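PDB 2BJF: choloylglycine hydrolase from Clostridium perfringens, which hydrolyses the amide bond of glycine- and taurine-conjugated bile salts, releasing free bile acids, and can also join a bile acid to an amine. Local coordinates for residues H14-N19 and G77-N82; D69-K74 and M282-G287. All coordinates share one frame; numbering follows the deposited sequence.

Contact 1: H14-N19 and G77-N82; sequences HLFGRN and GCAGLN. With DXC ((3alpha,5beta,12alpha)-3,12-dihydroxycholan-24-oic acid), chain B; TAU (2-aminoethanesulfonic acid), chain C.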
ATOM      1  N   HIS A  14     -21.467   2.760 -27.633  1.00 12.99           N
ATOM      2  CA  HIS A  14     -20.085   2.927 -27.202  1.00 12.46           C
ATOM      3  C   HIS A  14     -19.795   4.321 -26.668  1.00 12.17           C
ATOM      4  O   HIS A  14     -19.918   5.319 -27.383  1.00 12.28           O
ATOM      5  CB  HIS A  14     -19.126   2.547 -28.333  1.00 12.44           C
ATOM      6  CG  HIS A  14     -19.174   1.094 -28.688  1.00 12.37           C
ATOM      7  ND1 HIS A  14     -20.104   0.571 -29.560  1.00 12.29           N
ATOM      8  CD2 HIS A  14     -18.424   0.049 -28.265  1.00 12.28           C
ATOM      9  CE1 HIS A  14     -19.918  -0.732 -29.668  1.00 12.32           C
ATOM     10  NE2 HIS A  14     -18.902  -1.073 -28.895  1.00 12.37           N
ATOM     11  N   LEU A  15     -19.429   4.369 -25.390  1.00 11.70           N
ATOM     12  CA  LEU A  15     -19.069   5.612 -24.728  1.00 11.33           C
ATOM     13  C   LEU A  15     -17.556   5.758 -24.681  1.00 11.22           C
ATOM     14  O   LEU A  15     -16.836   4.793 -24.415  1.00 11.02           O
ATOM     15  CB  LEU A  15     -19.641   5.661 -23.307  1.00 11.47           C
ATOM     16  CG  LEU A  15     -21.141   5.446 -23.083  1.00 11.32           C
ATOM     17  CD1 LEU A  15     -21.440   5.429 -21.590  1.00 11.45           C
ATOM     18  CD2 LEU A  15     -21.990   6.502 -23.788  1.00 11.58           C
ATOM     19  N   PHE A  16     -17.084   6.969 -24.952  1.00 10.94           N
ATOM     20  CA  PHE A  16     -15.665   7.287 -24.889  1.00 10.88           C
ATOM     21  C   PHE A  16     -15.484   8.713 -24.388  1.00 10.71           C
ATOM     22  O   PHE A  16     -16.154   9.630 -24.854  1.00 10.66           O
ATOM     23  CB  PHE A  16     -15.003   7.105 -26.261  1.00 10.96           C
ATOM     24  CG  PHE A  16     -13.575   7.576 -26.314  1.00 11.13           C
ATOM     25  CD1 PHE A  16     -12.574   6.886 -25.634  1.00 11.69           C
ATOM     26  CD2 PHE A  16     -13.231   8.713 -27.039  1.00 11.43           C
ATOM     27  CE1 PHE A  16     -11.251   7.323 -25.674  1.00 11.91           C
ATOM     28  CE2 PHE A  16     -11.912   9.156 -27.088  1.00 11.82           C
ATOM     29  CZ  PHE A  16     -10.919   8.457 -26.404  1.00 11.77           C
ATOM     30  N   GLY A  17     -14.574   8.893 -23.437  1.00 10.59           N
ATOM     31  CA  GLY A  17     -14.347  10.208 -22.853  1.00 10.42           C
ATOM     32  C   GLY A  17     -13.206  10.239 -21.862  1.00 10.45           C
ATOM     33  O   GLY A  17     -12.374   9.328 -21.829  1.00 10.33           O
ATOM     34  N   ARG A  18     -13.171  11.290 -21.047  1.00 10.45           N
ATOM     35  CA  ARG A  18     -12.011  11.544 -20.196  1.00 10.51           C
ATOM     36  C   ARG A  18     -12.252  12.509 -19.042  1.00 10.70           C
ATOM     37  O   ARG A  18     -13.140  13.362 -19.103  1.00 10.69           O
ATOM     38  CB  ARG A  18     -10.841  12.066 -21.049  1.00 10.48           C
ATOM     39  CG  ARG A  18     -11.142  13.341 -21.855  1.00 10.52           C
ATOM     40  CD  ARG A  18     -10.764  14.623 -21.107  1.00 10.56           C
ATOM     41  NE  ARG A  18      -9.330  14.699 -20.831  1.00 10.20           N
ATOM     42  CZ  ARG A  18      -8.400  15.037 -21.723  1.00 10.33           C
ATOM     43  NH1 ARG A  18      -8.734  15.344 -22.973  1.00 10.20           N
ATOM     44  NH2 ARG A  18      -7.123  15.069 -21.362  1.00 10.53           N
ATOM     45  N   ASN A  19     -11.447  12.350 -17.996  1.00 10.83           N
ATOM     46  CA  ASN A  19     -11.215  13.403 -17.018  1.00 11.21           C
ATOM     47  C   ASN A  19     -10.130  14.325 -17.553  1.00 11.55           C
ATOM     48  O   ASN A  19      -9.098  13.854 -18.043  1.00 11.76           O
ATOM     49  CB  ASN A  19     -10.731  12.815 -15.688  1.00 11.13           C
ATOM     50  CG  ASN A  19     -11.857  12.265 -14.832  1.00 11.07           C
ATOM     51  OD1 ASN A  19     -13.036  12.509 -15.084  1.00 11.09           O
ATOM     52  ND2 ASN A  19     -11.487  11.519 -13.798  1.00 10.94           N
ATOM     53  N   GLY A  77     -13.623   8.563 -32.080  1.00 10.24           N
ATOM     54  CA  GLY A  77     -13.300   9.464 -30.976  1.00 10.21           C
ATOM     55  C   GLY A  77     -11.811   9.523 -30.700  1.00 10.32           C
ATOM     56  O   GLY A  77     -11.094   8.549 -30.920  1.00 10.20           O
ATOM     57  N   CYS A  78     -11.347  10.675 -30.220  1.00 10.45           N
ATOM     58  CA  CYS A  78      -9.940  10.852 -29.863  1.00 10.57           C
ATOM     59  C   CYS A  78      -9.790  11.806 -28.687  1.00 10.49           C
ATOM     60  O   CYS A  78     -10.478  12.825 -28.613  1.00 10.42           O
ATOM     61  CB  CYS A  78      -9.130  11.360 -31.062  1.00 10.61           C
ATOM     62  SG  CYS A  78      -7.342  11.468 -30.761  1.00 10.91           S
ATOM     63  N   ALA A  79      -8.890  11.460 -27.770  1.00 10.63           N
ATOM     64  CA  ALA A  79      -8.582  12.303 -26.619  1.00 10.71           C
ATOM     65  C   ALA A  79      -7.076  12.456 -26.450  1.00 10.83           C
ATOM     66  O   ALA A  79      -6.330  11.478 -26.555  1.00 10.64           O
ATOM     67  CB  ALA A  79      -9.200  11.724 -25.353  1.00 10.78           C
ATOM     68  N   GLY A  80      -6.642  13.688 -26.197  1.00 10.97           N
ATOM     69  CA  GLY A  80      -5.242  13.992 -25.917  1.00 11.48           C
ATOM     70  C   GLY A  80      -5.024  14.147 -24.424  1.00 11.75           C
ATOM     71  O   GLY A  80      -5.682  14.962 -23.776  1.00 11.70           O
ATOM     72  N   LEU A  81      -4.101  13.355 -23.883  1.00 12.16           N
ATOM     73  CA  LEU A  81      -3.818  13.332 -22.447  1.00 12.72           C
ATOM     74  C   LEU A  81      -2.351  13.676 -22.212  1.00 13.08           C
ATOM     75  O   LEU A  81      -1.505  13.387 -23.059  1.00 12.90           O
ATOM     76  CB  LEU A  81      -4.137  11.948 -21.860  1.00 12.64           C
ATOM     77  CG  LEU A  81      -5.598  11.488 -21.723  1.00 12.80           C
ATOM     78  CD1 LEU A  81      -6.231  11.124 -23.060  1.00 13.40           C
ATOM     79  CD2 LEU A  81      -5.693  10.305 -20.773  1.00 12.84           C
ATOM     80  N   ASN A  82      -2.057  14.293 -21.067  0.50 13.43           N
ATOM     81  CA  ASN A  82      -0.689  14.689 -20.723  0.50 13.84           C
ATOM     82  C   ASN A  82       0.280  13.508 -20.727  0.50 14.01           C
ATOM     83  O   ASN A  82      -0.068  12.406 -20.301  0.50 13.97           O
ATOM     84  CB  ASN A  82      -0.657  15.407 -19.368  0.50 13.98           C
ATOM     85  CG  ASN A  82       0.687  16.061 -19.076  0.50 14.46           C
ATOM     86  OD1 ASN A  82       1.346  16.598 -19.970  0.50 14.95           O
ATOM     87  ND2 ASN A  82       1.095  16.025 -17.814  0.50 15.30           N
TER
HETATM   88  C1  DXC B 330       0.408  26.524 -25.147  1.00 29.17           C
HETATM   89  C2  DXC B 330       0.296  25.494 -26.271  1.00 29.02           C
HETATM   90  C3  DXC B 330      -0.910  25.731 -27.197  1.00 28.91           C
HETATM   91  C4  DXC B 330      -2.247  25.900 -26.453  1.00 28.88           C
HETATM   92  C5  DXC B 330      -2.078  26.921 -25.326  1.00 29.00           C
HETATM   93  C6  DXC B 330      -0.909  26.629 -24.384  1.00 29.19           C
HETATM   94  C7  DXC B 330      -0.955  24.624 -28.262  1.00 28.88           C
HETATM   95  C8  DXC B 330      -1.477  23.283 -27.742  1.00 28.80           C
HETATM   96  C9  DXC B 330      -2.757  23.389 -26.912  1.00 28.65           C
HETATM   97  C10 DXC B 330      -2.697  24.532 -25.876  1.00 28.68           C
HETATM   98  C11 DXC B 330      -3.010  22.097 -26.128  1.00 28.53           C
HETATM   99  C12 DXC B 330      -4.300  22.087 -25.304  1.00 28.48           C
HETATM  100  C13 DXC B 330      -4.287  23.255 -24.307  1.00 28.49           C
HETATM  101  C14 DXC B 330      -3.972  24.587 -25.008  1.00 28.61           C
HETATM  102  C15 DXC B 330      -2.957  20.754 -26.856  1.00 28.59           C
HETATM  103  C16 DXC B 330      -3.672  19.808 -25.884  1.00 28.57           C
HETATM  104  C17 DXC B 330      -4.185  20.671 -24.717  1.00 28.46           C
HETATM  105  C18 DXC B 330      -3.307  26.453 -27.404  1.00 28.92           C
HETATM  106  C19 DXC B 330      -5.383  20.023 -23.988  1.00 28.50           C
HETATM  107  O1  DXC B 330      -3.348  23.028 -23.244  1.00 28.44           O
HETATM  108  O2  DXC B 330       1.448  26.129 -24.243  1.00 29.63           O
HETATM  109  C20 DXC B 330      -5.549  22.210 -26.198  1.00 28.53           C
HETATM  110  C21 DXC B 330      -4.982  18.710 -23.303  1.00 28.53           C
HETATM  111  C22 DXC B 330      -3.887  18.895 -22.248  1.00 28.83           C
HETATM  112  C23 DXC B 330      -3.883  17.790 -21.216  1.00 28.94           C
HETATM  113  O3  DXC B 330      -4.813  16.956 -21.196  1.00 28.99           O
HETATM  114  O4  DXC B 330      -2.931  17.759 -20.407  1.00 29.34           O
HETATM  115  C24 DXC B 330      -6.087  20.931 -22.975  1.00 28.49           C
HETATM  116  C1  TAU C 331       2.754  16.024 -14.304  1.00 55.54           C
HETATM  117  C2  TAU C 331       1.540  16.274 -14.539  1.00 55.54           C
HETATM  118  N1  TAU C 331       3.974  16.063 -14.074  1.00 55.53           N
HETATM  119  S   TAU C 331       0.529  15.124 -14.884  1.00 55.58           S
HETATM  120  O1  TAU C 331       1.186  14.108 -15.741  1.00 55.61           O
HETATM  121  O2  TAU C 331       0.048  14.486 -13.639  1.00 55.40           O
HETATM  122  O3  TAU C 331      -0.620  15.705 -15.616  1.00 55.63           O
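The carbonyl oxygen of G80 is gripped by the guanidinium of R18, 2.8 Å from NH2 and more weakly 3.2 Å from NH1. The two strands, axes 7.4 Å apart and only 14° from parallel, face each other from the two sheets stacked face to face in the alpha-beta-beta-alpha Ntn-hydrolase fold, so side chains bridge the gap. The NH2 bond is somewhat bent (145°), with G80 O tilted from the guanidinium plane. R18 reaches it with CG wedged between its own backbone N and carbonyl carbon (chi1 57°) and the chain bent at chi2 and chi3. NE turns back to N19 O, 2.9 Å away and in the guanidinium plane, which helps fix the rotation of the group. D69 forms a salt bridge with NH1, while NH2 lies 3.0 Å from O3 of the deoxycholate carboxylate, and the side chain touches the nucleophile C2. Farther along, N82 belongs to the taurine site. Behind the polar site F16 rests its CZ 3.8 Å from the methyl CB of A79. C78 C and A79 N lie at the ring edge, G77 has no side chain to meet the ring, and F16 CE2 comes to 3.5 Å from C78 N.

Contact 2: D69-K74 and M282-G287; sequences DGMNEK and MCLEKG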
ATOM      1  N   ASP A  69     -10.312  16.812 -26.597  1.00 10.88           N
ATOM      2  CA  ASP A  69     -10.979  15.544 -26.893  1.00 10.88           C
ATOM      3  C   ASP A  69     -12.202  15.810 -27.758  1.00 10.83           C
ATOM      4  O   ASP A  69     -12.810  16.878 -27.673  1.00 11.03           O
ATOM      5  CB  ASP A  69     -11.375  14.781 -25.620  1.00 10.86           C
ATOM      6  CG  ASP A  69     -12.127  15.642 -24.624  1.00 10.97           C
ATOM      7  OD1 ASP A  69     -11.463  16.363 -23.853  1.00 10.77           O
ATOM      8  OD2 ASP A  69     -13.375  15.587 -24.606  1.00 11.34           O
ATOM      9  N   GLY A  70     -12.555  14.839 -28.591  1.00 10.76           N
ATOM     10  CA  GLY A  70     -13.693  14.994 -29.485  1.00 10.60           C
ATOM     11  C   GLY A  70     -14.014  13.755 -30.290  1.00 10.68           C
ATOM     12  O   GLY A  70     -13.378  12.711 -30.135  1.00 10.57           O
ATOM     13  N   MET A  71     -15.016  13.880 -31.152  1.00 10.58           N
ATOM     14  CA  MET A  71     -15.411  12.802 -32.045  1.00 10.77           C
ATOM     15  C   MET A  71     -15.823  13.368 -33.395  1.00 10.48           C
ATOM     16  O   MET A  71     -16.025  14.577 -33.533  1.00 10.49           O
ATOM     17  CB  MET A  71     -16.571  12.004 -31.444  1.00 10.78           C
ATOM     18  CG  MET A  71     -17.836  12.818 -31.262  1.00 11.08           C
ATOM     19  SD  MET A  71     -19.187  11.896 -30.529  1.00 11.97           S
ATOM     20  CE  MET A  71     -19.966  13.238 -29.655  1.00 11.37           C
ATOM     21  N   ASN A  72     -15.943  12.493 -34.388  1.00 10.22           N
ATOM     22  CA  ASN A  72     -16.541  12.885 -35.661  1.00 10.01           C
ATOM     23  C   ASN A  72     -17.902  12.223 -35.903  1.00 10.10           C
ATOM     24  O   ASN A  72     -18.362  11.404 -35.101  1.00  9.88           O
ATOM     25  CB  ASN A  72     -15.565  12.684 -36.837  1.00  9.96           C
ATOM     26  CG  ASN A  72     -15.254  11.222 -37.123  1.00  9.79           C
ATOM     27  OD1 ASN A  72     -16.048  10.324 -36.843  1.00  9.71           O
ATOM     28  ND2 ASN A  72     -14.087  10.984 -37.712  1.00  9.67           N
ATOM     29  N   GLU A  73     -18.533  12.593 -37.015  1.00 10.23           N
ATOM     30  CA  GLU A  73     -19.864  12.103 -37.388  1.00 10.55           C
ATOM     31  C   GLU A  73     -19.929  10.598 -37.662  1.00 10.69           C
ATOM     32  O   GLU A  73     -21.019  10.025 -37.736  1.00 11.03           O
ATOM     33  CB  GLU A  73     -20.359  12.860 -38.621  1.00 10.45           C
ATOM     34  CG  GLU A  73     -19.412  12.767 -39.809  1.00 10.77           C
ATOM     35  CD  GLU A  73     -20.005  13.346 -41.070  1.00 10.70           C
ATOM     36  OE1 GLU A  73     -20.923  12.720 -41.639  1.00 11.51           O
ATOM     37  OE2 GLU A  73     -19.542  14.424 -41.493  1.00 11.23           O
ATOM     38  N   LYS A  74     -18.765   9.970 -37.825  1.00 10.82           N
ATOM     39  CA  LYS A  74     -18.686   8.546 -38.154  1.00 10.97           C
ATOM     40  C   LYS A  74     -18.539   7.667 -36.912  1.00 10.82           C
ATOM     41  O   LYS A  74     -18.537   6.437 -37.010  1.00 10.92           O
ATOM     42  CB  LYS A  74     -17.532   8.276 -39.130  1.00 11.05           C
ATOM     43  CG  LYS A  74     -17.566   9.098 -40.426  1.00 11.88           C
ATOM     44  CD  LYS A  74     -18.859   8.919 -41.225  1.00 13.36           C
ATOM     45  CE  LYS A  74     -18.938   7.558 -41.896  1.00 14.29           C
ATOM     46  NZ  LYS A  74     -20.149   7.446 -42.756  1.00 14.99           N
ATOM     47  N   MET A 282     -18.571  10.813 -24.605  1.00 10.62           N
ATOM     48  CA  MET A 282     -19.145  10.867 -25.941  1.00 11.05           C
ATOM     49  C   MET A 282     -19.849   9.563 -26.270  1.00 11.07           C
ATOM     50  O   MET A 282     -19.255   8.489 -26.170  1.00 11.01           O
ATOM     51  CB  MET A 282     -18.046  11.135 -26.976  1.00 10.97           C
ATOM     52  CG  MET A 282     -17.412  12.510 -26.862  1.00 11.40           C
ATOM     53  SD  MET A 282     -15.864  12.656 -27.773  1.00 11.63           S
ATOM     54  CE  MET A 282     -14.681  12.130 -26.536  1.00 12.32           C
ATOM     55  N   CYS A 283     -21.122   9.654 -26.642  1.00 11.21           N
ATOM     56  CA  CYS A 283     -21.819   8.502 -27.194  1.00 11.20           C
ATOM     57  C   CYS A 283     -21.546   8.490 -28.689  1.00 11.11           C
ATOM     58  O   CYS A 283     -22.144   9.254 -29.453  1.00 10.95           O
ATOM     59  CB  CYS A 283     -23.319   8.550 -26.908  1.00 11.23           C
ATOM     60  SG  CYS A 283     -24.177   7.089 -27.522  1.00 11.98           S
ATOM     61  N   LEU A 284     -20.628   7.618 -29.091  1.00 11.12           N
ATOM     62  CA  LEU A 284     -20.064   7.642 -30.441  1.00 11.18           C
ATOM     63  C   LEU A 284     -21.081   7.397 -31.563  1.00 11.37           C
ATOM     64  O   LEU A 284     -21.033   8.071 -32.593  1.00 11.27           O
ATOM     65  CB  LEU A 284     -18.873   6.679 -30.544  1.00 11.20           C
ATOM     66  CG  LEU A 284     -17.672   6.970 -29.633  1.00 11.02           C
ATOM     67  CD1 LEU A 284     -16.685   5.814 -29.663  1.00 11.51           C
ATOM     68  CD2 LEU A 284     -16.977   8.283 -29.997  1.00 11.09           C
ATOM     69  N   GLU A 285     -21.996   6.450 -31.360  1.00 11.53           N
ATOM     70  CA  GLU A 285     -23.043   6.159 -32.350  1.00 11.83           C
ATOM     71  C   GLU A 285     -23.984   7.343 -32.565  1.00 11.94           C
ATOM     72  O   GLU A 285     -24.372   7.639 -33.699  1.00 12.03           O
ATOM     73  CB  GLU A 285     -23.863   4.929 -31.944  1.00 11.84           C
ATOM     74  CG  GLU A 285     -23.184   3.588 -32.199  1.00 12.06           C
ATOM     75  CD  GLU A 285     -22.306   3.121 -31.047  1.00 12.35           C
ATOM     76  OE1 GLU A 285     -22.089   3.892 -30.087  1.00 12.44           O
ATOM     77  OE2 GLU A 285     -21.831   1.968 -31.106  1.00 12.93           O
ATOM     78  N   LYS A 286     -24.335   8.014 -31.471  1.00 12.06           N
ATOM     79  CA  LYS A 286     -25.353   9.066 -31.483  1.00 12.32           C
ATOM     80  C   LYS A 286     -24.783  10.454 -31.775  1.00 11.89           C
ATOM     81  O   LYS A 286     -25.528  11.375 -32.117  1.00 11.89           O
ATOM     82  CB  LYS A 286     -26.118   9.077 -30.153  1.00 12.28           C
ATOM     83  CG  LYS A 286     -26.983   7.837 -29.917  1.00 13.08           C
ATOM     84  CD  LYS A 286     -27.524   7.775 -28.491  1.00 13.64           C
ATOM     85  CE  LYS A 286     -28.756   8.643 -28.295  1.00 15.55           C
ATOM     86  NZ  LYS A 286     -29.201   8.635 -26.876  1.00 17.07           N
ATOM     87  N   GLY A 287     -23.468  10.599 -31.631  1.00 11.60           N
ATOM     88  CA  GLY A 287     -22.798  11.880 -31.855  1.00 11.25           C
ATOM     89  C   GLY A 287     -23.131  12.924 -30.804  1.00 10.99           C
ATOM     90  O   GLY A 287     -23.129  14.125 -31.087  1.00 10.91           O
TER
HETATM   91  O   HOH W   1     -20.786  10.426 -34.038  1.00 15.15           O
HETATM   92  O   HOH W   2     -23.198  10.490 -35.316  1.00 18.06           O
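G70-N72 is a short strand of one sheet and M282-C283 the end of a strand in the other, with no direct hydrogen bond between the two segments; M71 and L284 are nearest in register, their CA atoms 7.1 Å apart. Two methionines fill the space between the layers, M71 and M282 running past one another in opposite directions. M71 sets CG between its own N and carbonyl carbon (chi1 63°), then extends so that its SD passes 3.8 Å from M282 CB. Its methyl, M71 CE, ends 3.4 Å from G287 C. In return M282 SD lies against the backbone of the other strand, 3.3 Å from G70 C, and beside CB of M71 as well. M282 CE lies 3.9 Å from G70 O, with D69 OD2 a little farther at 4.2 Å; that carboxylate has further polar partners in Y278, Y289 and S280. L284 also reaches M71 CB, its CD2 4.0 Å away, and F16 and Y289 add to the same apolar cluster between the sheets of the Ntn-hydrolase sandwich. After C283 the chain turns, closed by a bond from G287 N to C283 O, and G287 takes positive phi where the M71 methyl arrives. Polar links between the segments run through water, near the two turns. One water lies 2.8 Å from both N72 O and L284 O and probably bridges them; a second lies near E73 O and, at a weak distance, E285 O, a bridge less certain still. N72 also makes an Asx turn, OD1 accepting from K74 N. The chemistry is thus that of two sheets meeting through thioether and leucine packing without a direct hydrogen bond, with water probably bridging carbonyls where the chain turns.

Contacts 1 and 2 join the same two sheets at neighbouring places: strands 14-22 and 275-283 are partners in one, strands 70-72 and 77-82 in the other. Their centres are 11 Å apart, and two probable hydrogen bonds run between them, F16 O to M282 N and H14 ND1 to E285 OE2, each pair 2.7 Å apart. Both are buried, but contact 1 sits almost at the centre of the chain, where the bile-acid product lies beside an arginine, whereas the centre of contact 2, about 13 Å from the chain centre, is mainly sulfur and methyl packing with waters at its turns. D69 of contact 2 also packs its CB on A79 of contact 1.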